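Local coordinates for flagellar protein (Xanthomonas campestris pv. campestris, PDB 3C12), which caps the growing flagellar hook, is thought to be required for hook formation, possibly as a scaffold, and is represented here by its C-terminal Ig-like and Tudor-like part, at residues V41-T46 with I87-T92; D106-S111 with N122-G127; V21-T26 with F68-T73; T36-V41 with A60-E65. All blocks are in the same frame, centred on the assembly; numbering follows the deposited sequence.

Interaction 1 of 4, residues V41-T46 with I87-T92; sequences VNFEIT and ITATQT
Residues 41-46 and 87-92 run antiparallel as neighbouring strands, their axes 4.6 Å apart, and the two faces of the pair differ in packing. The inner face carries Val41, Phe43 and Ile45 from one strand and Ile87 and Ala89 from the other, all buried. Phe43, its CG beside the backbone N (chi1 -55°), brings the CD2 corner of its ring 3.8 Å from Ala89 CB. Ile87 is fully extended, CG1 anti to the backbone N, and lies alongside Phe43 pointing the same way, so that its CD1 comes 4.0 Å from Phe43 CD2. Ile87 CG1 also meets Ile45 CD1, the two side chains lying side by side. Phe68 and Trp70 of strand 64-70 and Val33 of strand 29-35 pack against this face. Asn42, Glu44, Thr88 and Thr90 line the looser face, only partly buried, with side chains that hardly touch across the strands. There a water donates to Asn42 O at 3.0 Å and also bonds Thr90 OG1, while Thr88 OG1 makes a weak hydrogen bond to Lys100 of the second subunit. Between the faces the backbone is stitched by two reciprocal pairs. Asn42 N reaches Thr90 O at 2.8 Å, and Thr90 N returns to Asn42 O. Glu44 and Thr88 exchange a similar pair, the longer of its two bonds running from Thr88 N to Glu44 O at 3.0 Å. Apolar residues inward and polar ones outward on regular antiparallel strands are what one expects of a beta-sandwich sheet, here that of the Ig-like domain.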
loop_
_atom_site.group_PDB
_atom_site.type_symbol
_atom_site.label_atom_id
_atom_site.label_comp_id
_atom_site.label_asym_id
_atom_site.label_seq_id
_atom_site.Cartn_x
_atom_site.Cartn_y
_atom_site.Cartn_z
ATOM N N VAL A 41 -10.868 -6.298 10.849
ATOM C CA VAL A 41 -10.383 -5.999 9.523
ATOM C C VAL A 41 -10.526 -7.245 8.673
ATOM O O VAL A 41 -10.187 -8.344 9.101
ATOM C CB VAL A 41 -8.916 -5.539 9.562
ATOM C CG1 VAL A 41 -8.117 -6.467 10.431
ATOM C CG2 VAL A 41 -8.345 -5.502 8.164
ATOM N N ASN A 42 -11.067 -7.070 7.474
ATOM C CA ASN A 42 -11.254 -8.183 6.557
ATOM C C ASN A 42 -10.273 -8.105 5.398
ATOM O O ASN A 42 -10.247 -7.128 4.649
ATOM C CB ASN A 42 -12.690 -8.213 6.022
ATOM C CG ASN A 42 -13.678 -8.739 7.038
ATOM O OD1 ASN A 42 -14.874 -8.788 6.781
ATOM N ND2 ASN A 42 -13.181 -9.138 8.199
ATOM N N PHE A 43 -9.459 -9.147 5.278
ATOM C CA PHE A 43 -8.466 -9.243 4.222
ATOM C C PHE A 43 -9.014 -10.150 3.137
ATOM O O PHE A 43 -9.321 -11.306 3.383
ATOM C CB PHE A 43 -7.156 -9.809 4.774
ATOM C CG PHE A 43 -6.610 -9.037 5.941
ATOM C CD1 PHE A 43 -7.144 -9.204 7.211
ATOM C CD2 PHE A 43 -5.581 -8.123 5.764
ATOM C CE1 PHE A 43 -6.660 -8.473 8.287
ATOM C CE2 PHE A 43 -5.093 -7.387 6.835
ATOM C CZ PHE A 43 -5.635 -7.562 8.098
ATOM N N GLU A 44 -9.145 -9.610 1.936
ATOM C CA GLU A 44 -9.668 -10.369 0.817
ATOM C C GLU A 44 -8.585 -10.679 -0.210
ATOM O O GLU A 44 -7.907 -9.781 -0.700
ATOM C CB GLU A 44 -10.791 -9.580 0.157
ATOM C CG GLU A 44 -11.332 -10.209 -1.105
ATOM C CD GLU A 44 -12.222 -9.262 -1.872
ATOM O OE1 GLU A 44 -11.733 -8.175 -2.253
ATOM O OE2 GLU A 44 -13.404 -9.599 -2.091
ATOM N N ILE A 45 -8.435 -11.958 -0.536
ATOM C CA ILE A 45 -7.442 -12.394 -1.509
ATOM C C ILE A 45 -8.076 -12.663 -2.876
ATOM O O ILE A 45 -8.987 -13.474 -2.987
ATOM C CB ILE A 45 -6.724 -13.677 -1.016
ATOM C CG1 ILE A 45 -5.666 -13.314 0.021
ATOM C CG2 ILE A 45 -6.076 -14.404 -2.180
ATOM C CD1 ILE A 45 -6.203 -12.574 1.194
ATOM N N THR A 46 -7.601 -11.976 -3.909
ATOM C CA THR A 46 -8.128 -12.177 -5.254
ATOM C C THR A 46 -7.033 -12.710 -6.177
ATOM O O THR A 46 -5.848 -12.648 -5.841
ATOM C CB THR A 46 -8.701 -10.877 -5.833
ATOM O OG1 THR A 46 -7.697 -9.860 -5.806
ATOM C CG2 THR A 46 -9.896 -10.423 -5.025
ATOM N N ILE A 87 -4.144 -8.597 -2.539
ATOM C CA ILE A 87 -4.749 -8.537 -1.218
ATOM C C ILE A 87 -5.276 -7.147 -0.880
ATOM O O ILE A 87 -4.592 -6.139 -1.052
ATOM C CB ILE A 87 -3.770 -8.982 -0.101
ATOM C CG1 ILE A 87 -4.477 -8.862 1.250
ATOM C CG2 ILE A 87 -2.501 -8.149 -0.124
ATOM C CD1 ILE A 87 -3.603 -9.134 2.430
ATOM N N THR A 88 -6.510 -7.113 -0.399
ATOM C CA THR A 88 -7.161 -5.873 -0.016
ATOM C C THR A 88 -7.621 -5.970 1.434
ATOM O O THR A 88 -8.138 -6.999 1.871
ATOM C CB THR A 88 -8.362 -5.593 -0.928
ATOM O OG1 THR A 88 -7.888 -5.386 -2.262
ATOM C CG2 THR A 88 -9.115 -4.357 -0.466
ATOM N N ALA A 89 -7.418 -4.897 2.184
ATOM C CA ALA A 89 -7.806 -4.896 3.581
ATOM C C ALA A 89 -8.809 -3.813 3.860
ATOM O O ALA A 89 -8.608 -2.649 3.514
ATOM C CB ALA A 89 -6.594 -4.708 4.461
ATOM N N THR A 90 -9.908 -4.211 4.487
ATOM C CA THR A 90 -10.952 -3.269 4.834
ATOM C C THR A 90 -11.265 -3.346 6.304
ATOM O O THR A 90 -11.536 -4.416 6.852
ATOM C CB THR A 90 -12.228 -3.541 4.073
ATOM O OG1 THR A 90 -11.926 -3.679 2.681
ATOM C CG2 THR A 90 -13.212 -2.384 4.285
ATOM N N GLN A 91 -11.231 -2.184 6.932
ATOM C CA GLN A 91 -11.501 -2.071 8.347
ATOM C C GLN A 91 -12.956 -1.701 8.552
ATOM O O GLN A 91 -13.565 -1.004 7.741
ATOM C CB GLN A 91 -10.611 -0.987 8.957
ATOM C CG GLN A 91 -10.655 -0.900 10.464
ATOM C CD GLN A 91 -10.227 0.459 10.972
ATOM O OE1 GLN A 91 -10.985 1.422 10.881
ATOM N NE2 GLN A 91 -9.007 0.549 11.502
ATOM N N THR A 92 -13.501 -2.197 9.651
ATOM C CA THR A 92 -14.871 -1.934 10.056
ATOM C C THR A 92 -14.749 -1.686 11.551
ATOM O O THR A 92 -14.343 -2.574 12.296
ATOM C CB THR A 92 -15.776 -3.154 9.829
ATOM O OG1 THR A 92 -15.826 -3.474 8.431
ATOM C CG2 THR A 92 -17.173 -2.863 10.339
HETATM O O HOH W 1 -10.754 -6.330 1.769
#

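Interaction 2 of 4, residues D106-S111 with N122-G127; sequences DAPVDS and NLTGLG
Pro108 O is the best-held polar atom here, gripped by two donors of a single residue. Thr124 N comes in at 3.0 Å, nearly along the C=O axis and almost straight (173°), while Thr124 OG1 approaches from well above the carbonyl plane at 3.2 Å. Leu123 CA adds a CH···O contact to the same oxygen. With OG1 set beside its own backbone N, Thr124 reaches Pro108 O, and its CB packs on Pro108 CG, the two side chains crossing at about a right angle. Further along, the hairpin of strands 98-115 and 118-123, in the part of the chain assigned to a Tudor-like family, slips by one residue: Asp110 and Ser111 both face Asn122, a classic beta bulge. Their backbone N atoms share Asn122 O through two weak bonds. A firm one runs the other way, from Asn122 N to Ser111 O at 2.7 Å. Asn122 ND2 then reaches Ser111 OG at 2.6 Å, in the plane of its amide, and also bonds Thr113 OG1. On the buried side, Val109 CG2 meets Leu123 CD2 obliquely at 4.0 Å, and both side chains also touch Val14 of strand 13-17. Within the turn, Leu126 CD1 packs on Ala107 CB at 3.7 Å.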
loop_
_atom_site.group_PDB
_atom_site.type_symbol
_atom_site.label_atom_id
_atom_site.label_comp_id
_atom_site.label_asym_id
_atom_site.label_seq_id
_atom_site.Cartn_x
_atom_site.Cartn_y
_atom_site.Cartn_z
ATOM N N ASP A 106 5.116 -9.224 4.570
ATOM C CA ASP A 106 6.378 -9.705 5.094
ATOM C C ASP A 106 6.991 -10.670 4.082
ATOM O O ASP A 106 6.314 -11.582 3.595
ATOM C CB ASP A 106 6.189 -10.414 6.428
ATOM C CG ASP A 106 7.498 -10.975 6.968
ATOM O OD1 ASP A 106 7.964 -12.016 6.439
ATOM O OD2 ASP A 106 8.071 -10.365 7.899
ATOM N N ALA A 107 8.272 -10.467 3.775
ATOM C CA ALA A 107 8.960 -11.298 2.803
ATOM C C ALA A 107 10.430 -11.426 3.109
ATOM O O ALA A 107 11.054 -10.505 3.639
ATOM C CB ALA A 107 8.793 -10.716 1.409
ATOM N N PRO A 108 11.014 -12.578 2.760
ATOM C CA PRO A 108 12.433 -12.829 2.999
ATOM C C PRO A 108 13.319 -12.132 1.956
ATOM O O PRO A 108 13.083 -12.236 0.749
ATOM C CB PRO A 108 12.513 -14.347 2.937
ATOM C CG PRO A 108 11.535 -14.668 1.865
ATOM C CD PRO A 108 10.361 -13.768 2.184
ATOM N N VAL A 109 14.323 -11.404 2.438
ATOM C CA VAL A 109 15.262 -10.694 1.570
ATOM C C VAL A 109 16.268 -11.714 1.058
ATOM O O VAL A 109 17.310 -11.931 1.683
ATOM C CB VAL A 109 16.030 -9.614 2.343
ATOM C CG1 VAL A 109 16.987 -8.899 1.414
ATOM C CG2 VAL A 109 15.059 -8.635 2.979
ATOM N N ASP A 110 15.949 -12.341 -0.072
ATOM C CA ASP A 110 16.808 -13.360 -0.651
ATOM C C ASP A 110 18.209 -12.847 -0.946
ATOM O O ASP A 110 19.198 -13.564 -0.753
ATOM C CB ASP A 110 16.190 -13.921 -1.931
ATOM C CG ASP A 110 17.063 -14.991 -2.575
ATOM O OD1 ASP A 110 17.312 -16.035 -1.924
ATOM O OD2 ASP A 110 17.509 -14.781 -3.728
ATOM N N SER A 111 18.298 -11.608 -1.415
ATOM C CA SER A 111 19.594 -11.020 -1.721
ATOM C C SER A 111 19.456 -9.543 -2.018
ATOM O O SER A 111 18.350 -9.014 -2.137
ATOM C CB SER A 111 20.223 -11.716 -2.926
ATOM O OG SER A 111 19.450 -11.498 -4.093
ATOM N N ASN A 122 16.016 -8.168 -3.310
ATOM C CA ASN A 122 15.381 -9.193 -4.115
ATOM C C ASN A 122 14.577 -10.013 -3.134
ATOM O O ASN A 122 15.104 -10.880 -2.433
ATOM C CB ASN A 122 16.451 -10.016 -4.825
ATOM C CG ASN A 122 17.414 -9.136 -5.594
ATOM O OD1 ASN A 122 16.998 -8.324 -6.423
ATOM N ND2 ASN A 122 18.708 -9.273 -5.307
ATOM N N LEU A 123 13.293 -9.681 -3.073
ATOM C CA LEU A 123 12.354 -10.319 -2.169
ATOM C C LEU A 123 11.801 -11.605 -2.749
ATOM O O LEU A 123 11.262 -11.624 -3.855
ATOM C CB LEU A 123 11.230 -9.342 -1.858
ATOM C CG LEU A 123 11.742 -7.975 -1.408
ATOM C CD1 LEU A 123 10.567 -7.042 -1.250
ATOM C CD2 LEU A 123 12.523 -8.094 -0.096
ATOM N N THR A 124 11.947 -12.683 -1.987
ATOM C CA THR A 124 11.488 -13.992 -2.406
ATOM C C THR A 124 9.981 -14.019 -2.600
ATOM O O THR A 124 9.221 -13.727 -1.675
ATOM C CB THR A 124 11.875 -15.054 -1.382
ATOM O OG1 THR A 124 13.263 -14.904 -1.050
ATOM C CG2 THR A 124 11.639 -16.445 -1.949
ATOM N N GLY A 125 9.570 -14.367 -3.817
ATOM C CA GLY A 125 8.166 -14.431 -4.157
ATOM C C GLY A 125 7.609 -13.136 -4.729
ATOM O O GLY A 125 7.008 -13.128 -5.810
ATOM N N LEU A 126 7.810 -12.036 -4.003
ATOM C CA LEU A 126 7.306 -10.735 -4.416
ATOM C C LEU A 126 8.064 -10.154 -5.576
ATOM O O LEU A 126 7.468 -9.692 -6.540
ATOM C CB LEU A 126 7.354 -9.750 -3.255
ATOM C CG LEU A 126 6.348 -10.021 -2.145
ATOM C CD1 LEU A 126 6.564 -9.053 -1.004
ATOM C CD2 LEU A 126 4.945 -9.889 -2.701
ATOM N N GLY A 127 9.385 -10.163 -5.479
ATOM C CA GLY A 127 10.181 -9.605 -6.546
ATOM C C GLY A 127 11.169 -8.555 -6.075
ATOM O O GLY A 127 11.918 -8.752 -5.115
#

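Interaction 3 of 4, residues V21-T26 with F68-T73; sequences VAIDAT and FAWDGT
Trp70 carries this contact, and its indole can be followed outward from the strand. From CB the chain leaves with CG anti to the backbone N (chi1 179°), which throws the ring toward residues 21-23. On the five-membered side NE1 turns back to its own segment and donates to Thr73 O, lying in the ring plane, at 2.6 Å. On the six-membered side CE3 comes 4.3 Å from Val21 CG2. At the far tip, CZ3 meets Ile23 CD1 at 3.9 Å, with CH2 equally near, the two side chains crossing at about a right angle. One ring face is lidded by Gly72 CA, 3.4 Å above the plane and over its centre; Ile23 CD1 in turn touches Gly72 CA at 4.1 Å. The turn at residues 71-73 is tied down by Asp71 OD1, which accepts from Thr73 N through its anti lone pair in an Asx turn, and from Thr73 OG1 as well. Nearer the start of the strands, Val21 CG1 lies 4.3 Å from Phe68 CZ. The strand axes pass 9.8 Å apart at 38°, so these are facing layers of the Ig-like sandwich, with Tyr85 meeting the Trp70 ring edge-to-face. No hydrogen bond links the two segments: they are joined by apolar contact alone, and the one polar atom of the indole is satisfied within its own turn.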
loop_
_atom_site.group_PDB
_atom_site.type_symbol
_atom_site.label_atom_id
_atom_site.label_comp_id
_atom_site.label_asym_id
_atom_site.label_seq_id
_atom_site.Cartn_x
_atom_site.Cartn_y
_atom_site.Cartn_z
ATOM N N VAL A 21 0.393 -10.513 -2.340
ATOM C CA VAL A 21 1.189 -11.419 -1.521
ATOM C C VAL A 21 1.573 -12.595 -2.406
ATOM O O VAL A 21 0.986 -12.795 -3.460
ATOM C CB VAL A 21 0.385 -11.943 -0.315
ATOM C CG1 VAL A 21 -0.091 -10.783 0.537
ATOM C CG2 VAL A 21 -0.797 -12.749 -0.794
ATOM N N ALA A 22 2.556 -13.378 -1.995
ATOM C CA ALA A 22 2.955 -14.503 -2.823
ATOM C C ALA A 22 3.109 -15.795 -2.037
ATOM O O ALA A 22 3.422 -15.778 -0.844
ATOM C CB ALA A 22 4.251 -14.176 -3.549
ATOM N N ILE A 23 2.863 -16.915 -2.711
ATOM C CA ILE A 23 3.010 -18.221 -2.087
ATOM C C ILE A 23 3.735 -19.171 -3.022
ATOM O O ILE A 23 3.608 -19.079 -4.246
ATOM C CB ILE A 23 1.656 -18.875 -1.735
ATOM C CG1 ILE A 23 0.718 -18.796 -2.939
ATOM C CG2 ILE A 23 1.083 -18.249 -0.486
ATOM C CD1 ILE A 23 -0.534 -19.629 -2.791
ATOM N N ASP A 24 4.516 -20.067 -2.432
ATOM C CA ASP A 24 5.232 -21.080 -3.185
ATOM C C ASP A 24 4.258 -22.252 -3.240
ATOM O O ASP A 24 3.043 -22.045 -3.338
ATOM C CB ASP A 24 6.521 -21.481 -2.461
ATOM C CG ASP A 24 6.309 -21.754 -0.984
ATOM O OD1 ASP A 24 7.258 -22.235 -0.333
ATOM O OD2 ASP A 24 5.205 -21.482 -0.466
ATOM N N ALA A 25 4.763 -23.476 -3.168
ATOM C CA ALA A 25 3.871 -24.635 -3.198
ATOM C C ALA A 25 3.630 -25.182 -1.787
ATOM O O ALA A 25 2.641 -25.869 -1.552
ATOM C CB ALA A 25 4.444 -25.727 -4.110
ATOM N N THR A 26 4.531 -24.863 -0.858
ATOM C CA THR A 26 4.417 -25.314 0.532
ATOM C C THR A 26 3.385 -24.455 1.259
ATOM O O THR A 26 2.665 -24.939 2.143
ATOM C CB THR A 26 5.774 -25.210 1.274
ATOM O OG1 THR A 26 5.749 -26.060 2.428
ATOM C CG2 THR A 26 6.045 -23.763 1.727
ATOM N N PHE A 68 -1.999 -10.458 9.716
ATOM C CA PHE A 68 -2.855 -11.329 8.921
ATOM C C PHE A 68 -2.016 -12.484 8.400
ATOM O O PHE A 68 -0.796 -12.373 8.296
ATOM C CB PHE A 68 -3.478 -10.557 7.748
ATOM C CG PHE A 68 -2.513 -10.226 6.639
ATOM C CD1 PHE A 68 -2.085 -11.206 5.753
ATOM C CD2 PHE A 68 -2.032 -8.933 6.484
ATOM C CE1 PHE A 68 -1.198 -10.903 4.735
ATOM C CE2 PHE A 68 -1.145 -8.623 5.468
ATOM C CZ PHE A 68 -0.727 -9.610 4.592
ATOM N N ALA A 69 -2.669 -13.591 8.074
ATOM C CA ALA A 69 -1.965 -14.756 7.562
ATOM C C ALA A 69 -2.865 -15.619 6.691
ATOM O O ALA A 69 -3.937 -16.044 7.116
ATOM C CB ALA A 69 -1.410 -15.579 8.713
ATOM N N TRP A 70 -2.425 -15.865 5.462
ATOM C CA TRP A 70 -3.180 -16.691 4.541
ATOM C C TRP A 70 -2.441 -18.009 4.395
ATOM O O TRP A 70 -1.234 -18.026 4.160
ATOM C CB TRP A 70 -3.320 -16.002 3.180
ATOM C CG TRP A 70 -4.065 -16.826 2.179
ATOM C CD1 TRP A 70 -5.174 -17.587 2.409
ATOM C CD2 TRP A 70 -3.765 -16.968 0.786
ATOM N NE1 TRP A 70 -5.580 -18.196 1.249
ATOM C CE2 TRP A 70 -4.733 -17.833 0.236
ATOM C CE3 TRP A 70 -2.771 -16.450 -0.052
ATOM C CZ2 TRP A 70 -4.738 -18.193 -1.114
ATOM C CZ3 TRP A 70 -2.776 -16.808 -1.396
ATOM C CH2 TRP A 70 -3.754 -17.671 -1.912
ATOM N N ASP A 71 -3.175 -19.107 4.556
ATOM C CA ASP A 71 -2.612 -20.446 4.456
ATOM C C ASP A 71 -2.432 -20.913 3.014
ATOM O O ASP A 71 -1.977 -22.025 2.769
ATOM C CB ASP A 71 -3.493 -21.443 5.210
ATOM C CG ASP A 71 -4.954 -21.266 4.903
ATOM O OD1 ASP A 71 -5.271 -20.932 3.746
ATOM O OD2 ASP A 71 -5.783 -21.465 5.812
ATOM N N GLY A 72 -2.795 -20.070 2.057
ATOM C CA GLY A 72 -2.625 -20.440 0.665
ATOM C C GLY A 72 -3.728 -21.299 0.084
ATOM O O GLY A 72 -3.549 -21.952 -0.947
ATOM N N THR A 73 -4.877 -21.307 0.748
ATOM C CA THR A 73 -6.017 -22.081 0.273
ATOM C C THR A 73 -7.204 -21.160 0.019
ATOM O O THR A 73 -7.280 -20.071 0.594
ATOM C CB THR A 73 -6.422 -23.157 1.296
ATOM O OG1 THR A 73 -6.530 -22.564 2.594
ATOM C CG2 THR A 73 -5.389 -24.265 1.335
#

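Interaction 4 of 4, residues T36-V41 with A60-E65; sequences TSAGFV and ASAAGE
Two backbone hydrogen bonds between Gly39 and Ala60 pin residues 36-41 to 60-65, at the open end of the hairpin formed by strands 39-46 and 52-60. Gly39 N donates to Ala60 O at 3.0 Å, in the carbonyl plane and on a lone pair. Ala60 N answers to Gly39 O at 2.5 Å, this time from above the carbonyl plane and with a more bent N-H (138°). Both N-H groups and both carbonyls of this antiparallel hydrogen-bonded pair are therefore used across the contact. Ala60 O is also approached by Ala38 CA, at 3.1 Å, as a CH···O contact. Gly39 itself sits at a positive phi (146°), where a side chain would press on the carbonyl oxygen before it.

Beyond the pair the strands give way to loops, and the contacts become methyl against backbone. Ala38 CB rests against both Ala60 O and Ser61 O, 3.4 Å from each, and approaches Ala62 CB at the longer distance of 4.4 Å. Ala63 CB rests against Thr36 O at 3.6 Å. The Ser37 hydroxyl, anti to its backbone N, bends onward to Ala38 O in a weak bond within its own loop. Phe40 bonds Thr92 of strand 83-93 through the backbone, and Ala38 bonds Thr94, just beyond its end. Glu65, pointing elsewhere, forms a salt bridge with Arg136. With small side chains and no charge pair between the segments, the hydrogen bonds across this surface contact are all main-chain ones, with alanine methyls packed around them.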
loop_
_atom_site.group_PDB
_atom_site.type_symbol
_atom_site.label_atom_id
_atom_site.label_comp_id
_atom_site.label_asym_id
_atom_site.label_seq_id
_atom_site.Cartn_x
_atom_site.Cartn_y
_atom_site.Cartn_z
ATOM N N THR A 36 -6.967 1.811 12.501
ATOM C CA THR A 36 -7.137 3.134 13.073
ATOM C C THR A 36 -8.220 3.191 14.143
ATOM O O THR A 36 -8.479 4.245 14.725
ATOM C CB THR A 36 -7.485 4.141 11.977
ATOM O OG1 THR A 36 -8.647 3.688 11.273
ATOM C CG2 THR A 36 -6.333 4.276 11.001
ATOM N N SER A 37 -8.848 2.053 14.407
ATOM C CA SER A 37 -9.909 1.998 15.396
ATOM C C SER A 37 -10.085 0.570 15.867
ATOM O O SER A 37 -9.496 -0.343 15.305
ATOM C CB SER A 37 -11.219 2.504 14.777
ATOM O OG SER A 37 -12.301 2.421 15.692
ATOM N N ALA A 38 -10.879 0.380 16.913
ATOM C CA ALA A 38 -11.144 -0.960 17.411
ATOM C C ALA A 38 -12.231 -1.531 16.498
ATOM O O ALA A 38 -13.035 -0.785 15.934
ATOM C CB ALA A 38 -11.625 -0.898 18.851
ATOM N N GLY A 39 -12.246 -2.848 16.343
ATOM C CA GLY A 39 -13.233 -3.476 15.482
ATOM C C GLY A 39 -12.630 -4.693 14.818
ATOM O O GLY A 39 -11.992 -5.504 15.480
ATOM N N PHE A 40 -12.837 -4.840 13.517
ATOM C CA PHE A 40 -12.258 -5.966 12.797
ATOM C C PHE A 40 -11.803 -5.547 11.407
ATOM O O PHE A 40 -12.265 -4.553 10.856
ATOM C CB PHE A 40 -13.242 -7.147 12.698
ATOM C CG PHE A 40 -14.467 -6.874 11.859
ATOM C CD1 PHE A 40 -15.531 -6.143 12.369
ATOM C CD2 PHE A 40 -14.558 -7.365 10.563
ATOM C CE1 PHE A 40 -16.663 -5.909 11.602
ATOM C CE2 PHE A 40 -15.687 -7.133 9.791
ATOM C CZ PHE A 40 -16.740 -6.405 10.312
ATOM N N VAL A 41 -10.868 -6.298 10.849
ATOM C CA VAL A 41 -10.383 -5.999 9.523
ATOM C C VAL A 41 -10.526 -7.245 8.673
ATOM O O VAL A 41 -10.187 -8.344 9.101
ATOM C CB VAL A 41 -8.916 -5.539 9.562
ATOM C CG1 VAL A 41 -8.117 -6.467 10.431
ATOM C CG2 VAL A 41 -8.345 -5.502 8.164
ATOM N N ALA A 60 -9.735 -6.321 16.262
ATOM C CA ALA A 60 -8.776 -5.283 16.609
ATOM C C ALA A 60 -9.130 -4.649 17.950
ATOM O O ALA A 60 -9.972 -3.753 18.031
ATOM C CB ALA A 60 -8.738 -4.219 15.520
ATOM N N SER A 61 -8.479 -5.138 18.997
ATOM C CA SER A 61 -8.668 -4.646 20.353
ATOM C C SER A 61 -8.869 -3.130 20.381
ATOM O O SER A 61 -9.710 -2.612 21.122
ATOM C CB SER A 61 -7.451 -5.036 21.198
ATOM O OG SER A 61 -6.233 -4.771 20.505
ATOM N N ALA A 62 -8.088 -2.432 19.560
ATOM C CA ALA A 62 -8.140 -0.976 19.446
ATOM C C ALA A 62 -7.175 -0.536 18.336
ATOM O O ALA A 62 -6.504 -1.374 17.715
ATOM C CB ALA A 62 -7.743 -0.334 20.768
ATOM N N ALA A 63 -7.109 0.772 18.089
ATOM C CA ALA A 63 -6.221 1.303 17.066
ATOM C C ALA A 63 -4.826 0.727 17.268
ATOM O O ALA A 63 -4.373 0.537 18.398
ATOM C CB ALA A 63 -6.174 2.813 17.144
ATOM N N GLY A 64 -4.146 0.437 16.167
ATOM C CA GLY A 64 -2.813 -0.120 16.268
ATOM C C GLY A 64 -2.578 -1.118 15.161
ATOM O O GLY A 64 -3.408 -1.265 14.268
ATOM N N GLU A 65 -1.452 -1.814 15.221
ATOM C CA GLU A 65 -1.112 -2.787 14.203
ATOM C C GLU A 65 -1.960 -4.037 14.339
ATOM O O GLU A 65 -2.384 -4.402 15.433
ATOM C CB GLU A 65 0.369 -3.157 14.317
ATOM C CG GLU A 65 0.996 -3.652 13.028
ATOM C CD GLU A 65 2.472 -3.937 13.182
ATOM O OE1 GLU A 65 2.818 -4.921 13.865
ATOM O OE2 GLU A 65 3.286 -3.172 12.628
#

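Overall arrangement
Interactions 1, 3 and 4 belong to the Ig-like sandwich. Interaction 1, on strands 39-46 and 83-93, touches both others: Phe43 and Ile87 pack on Phe68 of interaction 3 (centres about 15 Å apart), and Val41 is shared with interaction 4 (about 13 Å). Along the chain interaction 4 is nested inside the loop closed by interaction 3, while interaction 1 crosses both. Interaction 2 follows all of them in sequence, in the later hairpin, and lies about 28 Å from interaction 4, centre to centre. It meets the sandwich where Gly125 and Leu126 touch Val21 and Ala22. Strand 98-115, beside strand 83-93, physically links hairpin and sandwich.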